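Local atomic coordinates of phosphoribosylformylglycinamidine cyclo-ligase (Thermus thermophilus HB8, PDB entry 5AVM), a protein that probably catalyses the ATP-dependent ring closure of formylglycinamidine ribonucleotide to 5-aminoimidazole ribonucleotide, a step of de novo purine synthesis. Residues P271-P274 / V275-Y278; E287-M290 / Y291-N295; A139-P142 / G143-R146. All coordinates share one frame; numbering follows the deposited sequence.

How the interactions relate
Interactions 1 and 2 belong to consecutive helices, 275-283 and 287-293, of the C-terminal AIR synthase-related domain, and their centres lie 12 Å apart. They touch directly: Phe276 CE1 packs 3.5 Å from Phe294 CB, so the ring held at the entry of the first helix reaches the residue just past the second. A separate backbone contact sets Phe276 O 3.3 Å from Met290 CE. Interaction 3 is remote, in the N-terminal domain. Its centre is 35 Å from that of interaction 1 and 32 Å from that of interaction 2, with nearest atoms about 24 and 20 Å away. It faces the second subunit, and a sulfate ion, probably from the crystallisation liquor, lies about 3 Å from Gly143.

Interaction 1 of 3, residues P271-P274 / V275-Y278; sequences PIPP and VFPY
At the N-terminal entry of helix 275-283, Ile272 and Pro273 of a proline-rich lead-in pack against Phe276 in the first turn. With CG beside the backbone N and anti to the carbonyl carbon (chi1 -71°), the Phe276 side chain runs alongside Pro273, pointing the same way. Pro273 CD meets the ring at its edge, near the ring plane, 3.5 Å from Phe276 CE2. Ile272 arrives at about a right angle, its CG2 3.9 Å from Phe276 CD2, while Val275 CG1 sits over the centre of one ring face, 4.3 Å above the plane. Beyond these residues, Phe276 also touches Asn295 and Met296, and Val275 packs on Leu217 of helix 213-218.

The backbone bonds of this entry are weak. Phe276 N reaches Pro273 O at 3.4 Å, and Tyr278 N reaches Pro274 O at 3.5 Å. Pro277, four residues after Pro273, has no N-H to give, and its CD instead lies 3.3 Å from Pro273 O. The chemistry therefore implies that apolar packing of Pro273 and Ile272 on the Phe276 ring carries much of the contact, with the long backbone bonds adding modestly to it.

Interaction 2 of 3, residues E287-M290 / Y291-N295; sequences EEEM and YRVFN
The short helix 287-293, from its first residue to its C-terminal exit, brings Glu287 beside Tyr291, Glu289 beside Arg292 and Met290 against Phe294. Two backbone bonds are well formed: Tyr291 N to Glu287 O is 3.2 Å with an N-H...O angle of 160°, and Phe294 N to Met290 O is 2.8 Å. Glu289 O receives only weak bonds, from the backbone N atoms of Arg292 and Val293, as the helix comes to its end and Phe294 leaves helical geometry.

Glu287 and Tyr291 meet with carboxylate and ring planes 84° apart, Glu287 CG being 3.8 Å from Tyr291 CE1. Water 1 joins their ends, 2.9 Å from Tyr291 OH and donating to Glu287 OE1, which also forms a salt bridge with Arg267. Cutting Tyr291 back to an alanine is likely to leave that water without its phenol partner and to open a gap beside Glu287 CG and Leu332.

Arg292 bends at chi3 (62°), which lays one guanidinium face over Glu289 CA and CB; the salt bridge from NH2 of Arg292 to OE2 of Glu289 is long, at 3.6 Å. Leu192 of helix 190-196 touches Val293 and Phe294. Met290, which packs on Gln280 of helix 275-283, makes a Met-aromatic contact: its SD approaches the Phe294 ring at the edge, 4.7 Å from the centroid, and its CE comes to 3.5 Å from Phe294 CD2.

Interaction 3 of 3, residues A139-P142 / G143-R146; sequences AEMP and GVYR
Met141 lies alongside Val144 and crosses Tyr145 at a slant, and these two relations define the contact. Met141 and Val144 point the same way, so that Met141 CB comes to 3.9 Å from Val144 CG2 while SD, farther out, also borders that methyl. The Met141 chain, straight at chi2, turns at chi3 (-79°), and this bend carries its terminal CE to 3.8 Å from Tyr145 CE2. Val144 contributes from within the turn as well, its CG1 standing 4.1 Å above one face of the Tyr145 ring, offset toward the rim.

One acceptor holds the backbone of the turn that carries these side chains. Met141 O takes Tyr145 N at 3.1 Å, nearly in line with the carbonyl bond (C=O...N 168°), and Val144 N at 2.9 Å from well above the carbonyl plane. Two different approaches thus grip a single oxygen, and the same atom lies near the plane of the Tyr145 ring, 3.4 Å from CD2 at its edge.

Around this turn, Ala106 of strand 97-107 touches Tyr145. The polar end of the tyrosine reaches the second subunit: Tyr145 OH is hydrogen-bonded to Tyr145 OH of that subunit, and the two rings meet with planes at about 40°. Val144 packs on Trp150 of the second subunit.

The bond from Val144 N to Met141 O, with Pro142 and Gly143 both in the right-handed helical region, defines a type I beta-turn, extended by the Tyr145 bond; it follows strand 137-140, the outermost of its sheet within this chain, and forms part of the dimer interface.

Interaction 1 of 3, residues P271-P274 / V275-Y278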
ATOM      1  N   PRO B 271       0.388  22.598  24.755  1.00 28.66           N
ATOM      2  CA  PRO B 271       0.793  23.620  23.786  1.00 29.63           C
ATOM      3  C   PRO B 271       0.205  23.371  22.394  1.00 30.80           C
ATOM      4  O   PRO B 271       0.363  22.288  21.831  1.00 31.71           O
ATOM      5  CB  PRO B 271       2.316  23.504  23.772  1.00 28.62           C
ATOM      6  CG  PRO B 271       2.641  22.902  25.093  1.00 29.38           C
ATOM      7  CD  PRO B 271       1.568  21.874  25.248  1.00 29.24           C
ATOM      8  N   ILE B 272      -0.465  24.378  21.843  1.00 30.74           N
ATOM      9  CA  ILE B 272      -1.056  24.262  20.518  1.00 29.89           C
ATOM     10  C   ILE B 272      -0.178  24.986  19.505  1.00 30.82           C
ATOM     11  O   ILE B 272       0.082  26.177  19.654  1.00 32.99           O
ATOM     12  CB  ILE B 272      -2.472  24.881  20.490  1.00 28.99           C
ATOM     13  CG1 ILE B 272      -3.369  24.165  21.502  1.00 26.86           C
ATOM     14  CG2 ILE B 272      -3.062  24.785  19.087  1.00 29.48           C
ATOM     15  CD1 ILE B 272      -4.795  24.679  21.544  1.00 25.56           C
ATOM     16  N   PRO B 273       0.323  24.272  18.477  1.00 31.08           N
ATOM     17  CA  PRO B 273       1.164  24.953  17.489  1.00 30.77           C
ATOM     18  C   PRO B 273       0.463  26.247  17.081  1.00 30.56           C
ATOM     19  O   PRO B 273      -0.760  26.279  16.982  1.00 31.22           O
ATOM     20  CB  PRO B 273       1.234  23.938  16.349  1.00 28.92           C
ATOM     21  CG  PRO B 273       1.262  22.648  17.083  1.00 28.21           C
ATOM     22  CD  PRO B 273       0.192  22.842  18.145  1.00 30.01           C
ATOM     23  N   PRO B 274       1.225  27.328  16.846  1.00 30.68           N
ATOM     24  CA  PRO B 274       0.654  28.623  16.455  1.00 30.60           C
ATOM     25  C   PRO B 274       0.008  28.652  15.073  1.00 31.30           C
ATOM     26  O   PRO B 274      -0.850  29.500  14.795  1.00 31.21           O
ATOM     27  CB  PRO B 274       1.850  29.558  16.547  1.00 30.45           C
ATOM     28  CG  PRO B 274       2.975  28.671  16.101  1.00 32.02           C
ATOM     29  CD  PRO B 274       2.697  27.391  16.860  1.00 30.96           C
ATOM     30  N   VAL B 275       0.427  27.727  14.210  1.00 30.85           N
ATOM     31  CA  VAL B 275      -0.097  27.649  12.850  1.00 28.16           C
ATOM     32  C   VAL B 275      -1.580  27.308  12.811  1.00 27.93           C
ATOM     33  O   VAL B 275      -2.255  27.654  11.848  1.00 28.42           O
ATOM     34  CB  VAL B 275       0.658  26.600  12.012  1.00 27.70           C
ATOM     35  CG1 VAL B 275       0.278  25.198  12.463  1.00 25.87           C
ATOM     36  CG2 VAL B 275       0.355  26.805  10.546  1.00 26.15           C
ATOM     37  N   PHE B 276      -2.087  26.640  13.850  1.00 27.33           N
ATOM     38  CA  PHE B 276      -3.500  26.265  13.893  1.00 27.25           C
ATOM     39  C   PHE B 276      -4.476  27.435  14.044  1.00 28.32           C
ATOM     40  O   PHE B 276      -5.295  27.679  13.155  1.00 28.30           O
ATOM     41  CB  PHE B 276      -3.750  25.240  15.002  1.00 26.47           C
ATOM     42  CG  PHE B 276      -3.177  23.885  14.710  1.00 29.07           C
ATOM     43  CD1 PHE B 276      -3.530  23.202  13.550  1.00 29.11           C
ATOM     44  CD2 PHE B 276      -2.272  23.293  15.587  1.00 28.73           C
ATOM     45  CE1 PHE B 276      -2.984  21.948  13.267  1.00 29.63           C
ATOM     46  CE2 PHE B 276      -1.722  22.041  15.314  1.00 28.12           C
ATOM     47  CZ  PHE B 276      -2.078  21.369  14.154  1.00 27.95           C
ATOM     48  N   PRO B 277      -4.414  28.171  15.170  1.00 29.17           N
ATOM     49  CA  PRO B 277      -5.342  29.293  15.332  1.00 29.54           C
ATOM     50  C   PRO B 277      -5.189  30.317  14.215  1.00 30.36           C
ATOM     51  O   PRO B 277      -6.114  31.070  13.918  1.00 29.86           O
ATOM     52  CB  PRO B 277      -4.976  29.847  16.704  1.00 29.90           C
ATOM     53  CG  PRO B 277      -3.517  29.516  16.828  1.00 29.69           C
ATOM     54  CD  PRO B 277      -3.461  28.116  16.296  1.00 29.23           C
ATOM     55  N   TYR B 278      -4.010  30.329  13.599  1.00 31.04           N
ATOM     56  CA  TYR B 278      -3.723  31.232  12.494  1.00 31.49           C
ATOM     57  C   TYR B 278      -4.572  30.803  11.300  1.00 31.33           C
ATOM     58  O   TYR B 278      -5.281  31.610  10.704  1.00 31.91           O
ATOM     59  CB  TYR B 278      -2.242  31.163  12.124  1.00 32.97           C
ATOM     60  CG  TYR B 278      -1.898  32.040  10.952  1.00 36.18           C
ATOM     61  CD1 TYR B 278      -2.030  33.424  11.035  1.00 37.10           C
ATOM     62  CD2 TYR B 278      -1.501  31.485   9.736  1.00 37.23           C
ATOM     63  CE1 TYR B 278      -1.783  34.235   9.934  1.00 38.98           C
ATOM     64  CE2 TYR B 278      -1.251  32.287   8.629  1.00 37.29           C
ATOM     65  CZ  TYR B 278      -1.398  33.657   8.734  1.00 38.72           C
ATOM     66  OH  TYR B 278      -1.181  34.452   7.636  1.00 40.92           O
TER

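Interaction 2 of 3, residues E287-M290 / Y291-N295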
ATOM      1  N   GLU B 287     -14.165  26.396  15.944  1.00 40.87           N
ATOM      2  CA  GLU B 287     -13.414  25.508  16.833  1.00 42.76           C
ATOM      3  C   GLU B 287     -13.887  24.057  16.717  1.00 43.54           C
ATOM      4  O   GLU B 287     -13.071  23.141  16.649  1.00 43.20           O
ATOM      5  CB  GLU B 287     -13.550  25.962  18.291  1.00 43.54           C
ATOM      6  CG  GLU B 287     -12.418  25.483  19.191  1.00 45.33           C
ATOM      7  CD  GLU B 287     -12.844  25.261  20.631  1.00 45.52           C
ATOM      8  OE1 GLU B 287     -11.953  25.112  21.492  1.00 48.11           O
ATOM      9  OE2 GLU B 287     -14.060  25.218  20.908  1.00 46.31           O
ATOM     10  N   GLU B 288     -15.204  23.854  16.702  1.00 45.61           N
ATOM     11  CA  GLU B 288     -15.793  22.517  16.597  1.00 46.50           C
ATOM     12  C   GLU B 288     -15.257  21.783  15.373  1.00 45.31           C
ATOM     13  O   GLU B 288     -15.170  20.554  15.352  1.00 44.62           O
ATOM     14  CB  GLU B 288     -17.320  22.616  16.508  1.00 49.33           C
ATOM     15  CG  GLU B 288     -17.993  23.171  17.759  1.00 54.59           C
ATOM     16  CD  GLU B 288     -17.996  22.186  18.920  1.00 57.88           C
ATOM     17  OE1 GLU B 288     -16.903  21.729  19.330  1.00 60.89           O
ATOM     18  OE2 GLU B 288     -19.095  21.868  19.426  1.00 58.96           O
ATOM     19  N   GLU B 289     -14.906  22.557  14.355  1.00 44.31           N
ATOM     20  CA  GLU B 289     -14.367  22.021  13.116  1.00 43.06           C
ATOM     21  C   GLU B 289     -12.849  21.885  13.176  1.00 40.80           C
ATOM     22  O   GLU B 289     -12.273  21.029  12.514  1.00 40.83           O
ATOM     23  CB  GLU B 289     -14.771  22.925  11.954  1.00 45.04           C
ATOM     24  CG  GLU B 289     -13.898  22.800  10.726  1.00 47.38           C
ATOM     25  CD  GLU B 289     -14.510  23.499   9.539  1.00 49.96           C
ATOM     26  OE1 GLU B 289     -15.053  24.611   9.724  1.00 51.22           O
ATOM     27  OE2 GLU B 289     -14.441  22.939   8.423  1.00 51.56           O
ATOM     28  N   MET B 290     -12.200  22.734  13.965  1.00 38.75           N
ATOM     29  CA  MET B 290     -10.749  22.675  14.103  1.00 36.50           C
ATOM     30  C   MET B 290     -10.303  21.357  14.732  1.00 35.70           C
ATOM     31  O   MET B 290      -9.308  20.763  14.304  1.00 36.52           O
ATOM     32  CB  MET B 290     -10.239  23.838  14.961  1.00 34.95           C
ATOM     33  CG  MET B 290     -10.184  25.172  14.243  1.00 31.93           C
ATOM     34  SD  MET B 290      -9.266  25.101  12.700  1.00 29.74           S
ATOM     35  CE  MET B 290      -7.590  25.328  13.259  1.00 29.04           C
ATOM     36  N   TYR B 291     -11.038  20.908  15.747  1.00 33.91           N
ATOM     37  CA  TYR B 291     -10.712  19.665  16.438  1.00 33.35           C
ATOM     38  C   TYR B 291     -11.180  18.431  15.687  1.00 32.44           C
ATOM     39  O   TYR B 291     -10.822  17.310  16.030  1.00 32.71           O
ATOM     40  CB  TYR B 291     -11.312  19.660  17.845  1.00 33.22           C
ATOM     41  CG  TYR B 291     -10.539  20.513  18.819  1.00 34.49           C
ATOM     42  CD1 TYR B 291     -10.602  21.899  18.756  1.00 34.29           C
ATOM     43  CD2 TYR B 291      -9.683  19.935  19.754  1.00 33.99           C
ATOM     44  CE1 TYR B 291      -9.828  22.694  19.593  1.00 35.32           C
ATOM     45  CE2 TYR B 291      -8.903  20.724  20.595  1.00 35.71           C
ATOM     46  CZ  TYR B 291      -8.980  22.104  20.506  1.00 35.42           C
ATOM     47  OH  TYR B 291      -8.198  22.902  21.314  1.00 37.78           O
ATOM     48  N   ARG B 292     -11.967  18.655  14.647  1.00 32.07           N
ATOM     49  CA  ARG B 292     -12.512  17.578  13.837  1.00 31.38           C
ATOM     50  C   ARG B 292     -11.614  17.331  12.631  1.00 30.14           C
ATOM     51  O   ARG B 292     -11.654  16.263  12.023  1.00 32.37           O
ATOM     52  CB  ARG B 292     -13.908  17.982  13.376  1.00 32.86           C
ATOM     53  CG  ARG B 292     -14.818  16.869  12.940  1.00 36.05           C
ATOM     54  CD  ARG B 292     -16.105  17.484  12.429  1.00 37.82           C
ATOM     55  NE  ARG B 292     -15.837  18.322  11.265  1.00 39.77           N
ATOM     56  CZ  ARG B 292     -16.420  19.492  11.030  1.00 41.17           C
ATOM     57  NH1 ARG B 292     -17.314  19.976  11.884  1.00 41.51           N
ATOM     58  NH2 ARG B 292     -16.098  20.180   9.942  1.00 42.69           N
ATOM     59  N   VAL B 293     -10.798  18.324  12.296  1.00 27.61           N
ATOM     60  CA  VAL B 293      -9.904  18.235  11.148  1.00 25.93           C
ATOM     61  C   VAL B 293      -8.419  18.181  11.532  1.00 26.73           C
ATOM     62  O   VAL B 293      -7.649  17.418  10.938  1.00 26.68           O
ATOM     63  CB  VAL B 293     -10.132  19.448  10.177  1.00 25.07           C
ATOM     64  CG1 VAL B 293      -9.126  19.420   9.039  1.00 23.31           C
ATOM     65  CG2 VAL B 293     -11.545  19.421   9.625  1.00 22.98           C
ATOM     66  N   PHE B 294      -8.022  18.978  12.526  1.00 25.00           N
ATOM     67  CA  PHE B 294      -6.624  19.049  12.947  1.00 24.22           C
ATOM     68  C   PHE B 294      -6.323  18.406  14.292  1.00 23.27           C
ATOM     69  O   PHE B 294      -7.213  18.228  15.124  1.00 23.63           O
ATOM     70  CB  PHE B 294      -6.179  20.507  12.977  1.00 22.74           C
ATOM     71  CG  PHE B 294      -6.387  21.225  11.684  1.00 24.23           C
ATOM     72  CD1 PHE B 294      -5.722  20.820  10.533  1.00 24.53           C
ATOM     73  CD2 PHE B 294      -7.258  22.308  11.608  1.00 25.07           C
ATOM     74  CE1 PHE B 294      -5.922  21.488   9.318  1.00 23.90           C
ATOM     75  CE2 PHE B 294      -7.462  22.981  10.392  1.00 24.29           C
ATOM     76  CZ  PHE B 294      -6.793  22.567   9.251  1.00 22.74           C
ATOM     77  N   ASN B 295      -5.053  18.075  14.508  1.00 22.91           N
ATOM     78  CA  ASN B 295      -4.647  17.441  15.755  1.00 25.07           C
ATOM     79  C   ASN B 295      -4.544  18.425  16.921  1.00 26.86           C
ATOM     80  O   ASN B 295      -4.383  18.016  18.076  1.00 28.01           O
ATOM     81  CB  ASN B 295      -3.320  16.696  15.576  1.00 23.34           C
ATOM     82  CG  ASN B 295      -2.170  17.610  15.193  1.00 23.42           C
ATOM     83  OD1 ASN B 295      -1.874  18.586  15.882  1.00 25.20           O
ATOM     84  ND2 ASN B 295      -1.502  17.283  14.095  1.00 20.55           N
TER
HETATM   85  O   HOH W   1      -8.937  25.533  20.295  1.00 47.42           O

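Interaction 3 of 3, residues A139-P142 / G143-R146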
ATOM      1  N   ALA B 139       3.729   3.750 -10.026  1.00 31.26           N
ATOM      2  CA  ALA B 139       2.641   3.653 -10.985  1.00 29.10           C
ATOM      3  C   ALA B 139       2.411   5.002 -11.649  1.00 30.80           C
ATOM      4  O   ALA B 139       2.376   6.046 -10.984  1.00 30.12           O
ATOM      5  CB  ALA B 139       1.378   3.196 -10.298  1.00 27.40           C
ATOM      6  N   GLU B 140       2.268   4.972 -12.970  1.00 31.77           N
ATOM      7  CA  GLU B 140       2.027   6.175 -13.751  1.00 31.68           C
ATOM      8  C   GLU B 140       0.690   6.002 -14.468  1.00 31.22           C
ATOM      9  O   GLU B 140       0.566   5.201 -15.394  1.00 30.59           O
ATOM     10  CB  GLU B 140       3.169   6.397 -14.753  1.00 31.11           C
ATOM     11  CG  GLU B 140       2.980   7.607 -15.652  1.00 33.16           C
ATOM     12  CD  GLU B 140       4.253   8.029 -16.354  1.00 34.31           C
ATOM     13  OE1 GLU B 140       5.130   8.616 -15.689  1.00 34.43           O
ATOM     14  OE2 GLU B 140       4.380   7.765 -17.571  1.00 37.11           O
ATOM     15  N   MET B 141      -0.317   6.744 -14.013  1.00 31.67           N
ATOM     16  CA  MET B 141      -1.650   6.663 -14.596  1.00 32.11           C
ATOM     17  C   MET B 141      -2.275   8.043 -14.781  1.00 32.10           C
ATOM     18  O   MET B 141      -3.007   8.538 -13.919  1.00 31.27           O
ATOM     19  CB  MET B 141      -2.558   5.794 -13.718  1.00 32.28           C
ATOM     20  CG  MET B 141      -2.013   4.388 -13.462  1.00 32.55           C
ATOM     21  SD  MET B 141      -3.059   3.427 -12.350  1.00 29.63           S
ATOM     22  CE  MET B 141      -2.583   4.093 -10.760  1.00 30.22           C
ATOM     23  N   PRO B 142      -1.973   8.686 -15.917  1.00 31.78           N
ATOM     24  CA  PRO B 142      -2.512  10.012 -16.213  1.00 31.14           C
ATOM     25  C   PRO B 142      -4.019   9.957 -16.403  1.00 30.01           C
ATOM     26  O   PRO B 142      -4.685  10.989 -16.483  1.00 30.80           O
ATOM     27  CB  PRO B 142      -1.763  10.408 -17.482  1.00 32.23           C
ATOM     28  CG  PRO B 142      -1.462   9.087 -18.128  1.00 31.95           C
ATOM     29  CD  PRO B 142      -1.020   8.264 -16.957  1.00 31.35           C
ATOM     30  N   GLY B 143      -4.555   8.743 -16.463  1.00 29.10           N
ATOM     31  CA  GLY B 143      -5.986   8.582 -16.633  1.00 27.61           C
ATOM     32  C   GLY B 143      -6.698   8.517 -15.299  1.00 28.77           C
ATOM     33  O   GLY B 143      -7.931   8.542 -15.241  1.00 28.84           O
ATOM     34  N   VAL B 144      -5.919   8.441 -14.221  1.00 29.36           N
ATOM     35  CA  VAL B 144      -6.462   8.369 -12.862  1.00 28.20           C
ATOM     36  C   VAL B 144      -6.175   9.632 -12.034  1.00 28.65           C
ATOM     37  O   VAL B 144      -7.019  10.076 -11.248  1.00 27.51           O
ATOM     38  CB  VAL B 144      -5.882   7.132 -12.104  1.00 27.19           C
ATOM     39  CG1 VAL B 144      -6.339   7.133 -10.650  1.00 24.64           C
ATOM     40  CG2 VAL B 144      -6.315   5.844 -12.796  1.00 25.14           C
ATOM     41  N   TYR B 145      -4.987  10.205 -12.231  1.00 28.43           N
ATOM     42  CA  TYR B 145      -4.543  11.377 -11.488  1.00 30.48           C
ATOM     43  C   TYR B 145      -4.715  12.735 -12.166  1.00 32.69           C
ATOM     44  O   TYR B 145      -4.641  12.847 -13.390  1.00 33.13           O
ATOM     45  CB  TYR B 145      -3.068  11.198 -11.114  1.00 29.37           C
ATOM     46  CG  TYR B 145      -2.855  10.070 -10.143  1.00 31.11           C
ATOM     47  CD1 TYR B 145      -3.079  10.256  -8.781  1.00 31.17           C
ATOM     48  CD2 TYR B 145      -2.516   8.789 -10.592  1.00 29.95           C
ATOM     49  CE1 TYR B 145      -2.979   9.195  -7.885  1.00 33.60           C
ATOM     50  CE2 TYR B 145      -2.415   7.714  -9.705  1.00 30.96           C
ATOM     51  CZ  TYR B 145      -2.650   7.926  -8.349  1.00 32.82           C
ATOM     52  OH  TYR B 145      -2.575   6.877  -7.456  1.00 34.29           O
ATOM     53  N   ARG B 146      -4.946  13.760 -11.345  1.00 33.94           N
ATOM     54  CA  ARG B 146      -5.083  15.132 -11.819  1.00 35.21           C
ATOM     55  C   ARG B 146      -3.686  15.490 -12.310  1.00 36.05           C
ATOM     56  O   ARG B 146      -2.695  14.938 -11.828  1.00 36.51           O
ATOM     57  CB  ARG B 146      -5.482  16.074 -10.672  1.00 35.62           C
ATOM     58  CG  ARG B 146      -6.923  15.941 -10.176  1.00 38.13           C
ATOM     59  CD  ARG B 146      -7.904  16.283 -11.279  1.00 42.97           C
ATOM     60  NE  ARG B 146      -9.297  16.327 -10.835  1.00 45.35           N
ATOM     61  CZ  ARG B 146     -10.324  16.551 -11.652  1.00 46.47           C
ATOM     62  NH1 ARG B 146     -10.114  16.745 -12.949  1.00 45.20           N
ATOM     63  NH2 ARG B 146     -11.561  16.581 -11.177  1.00 48.01           N
TER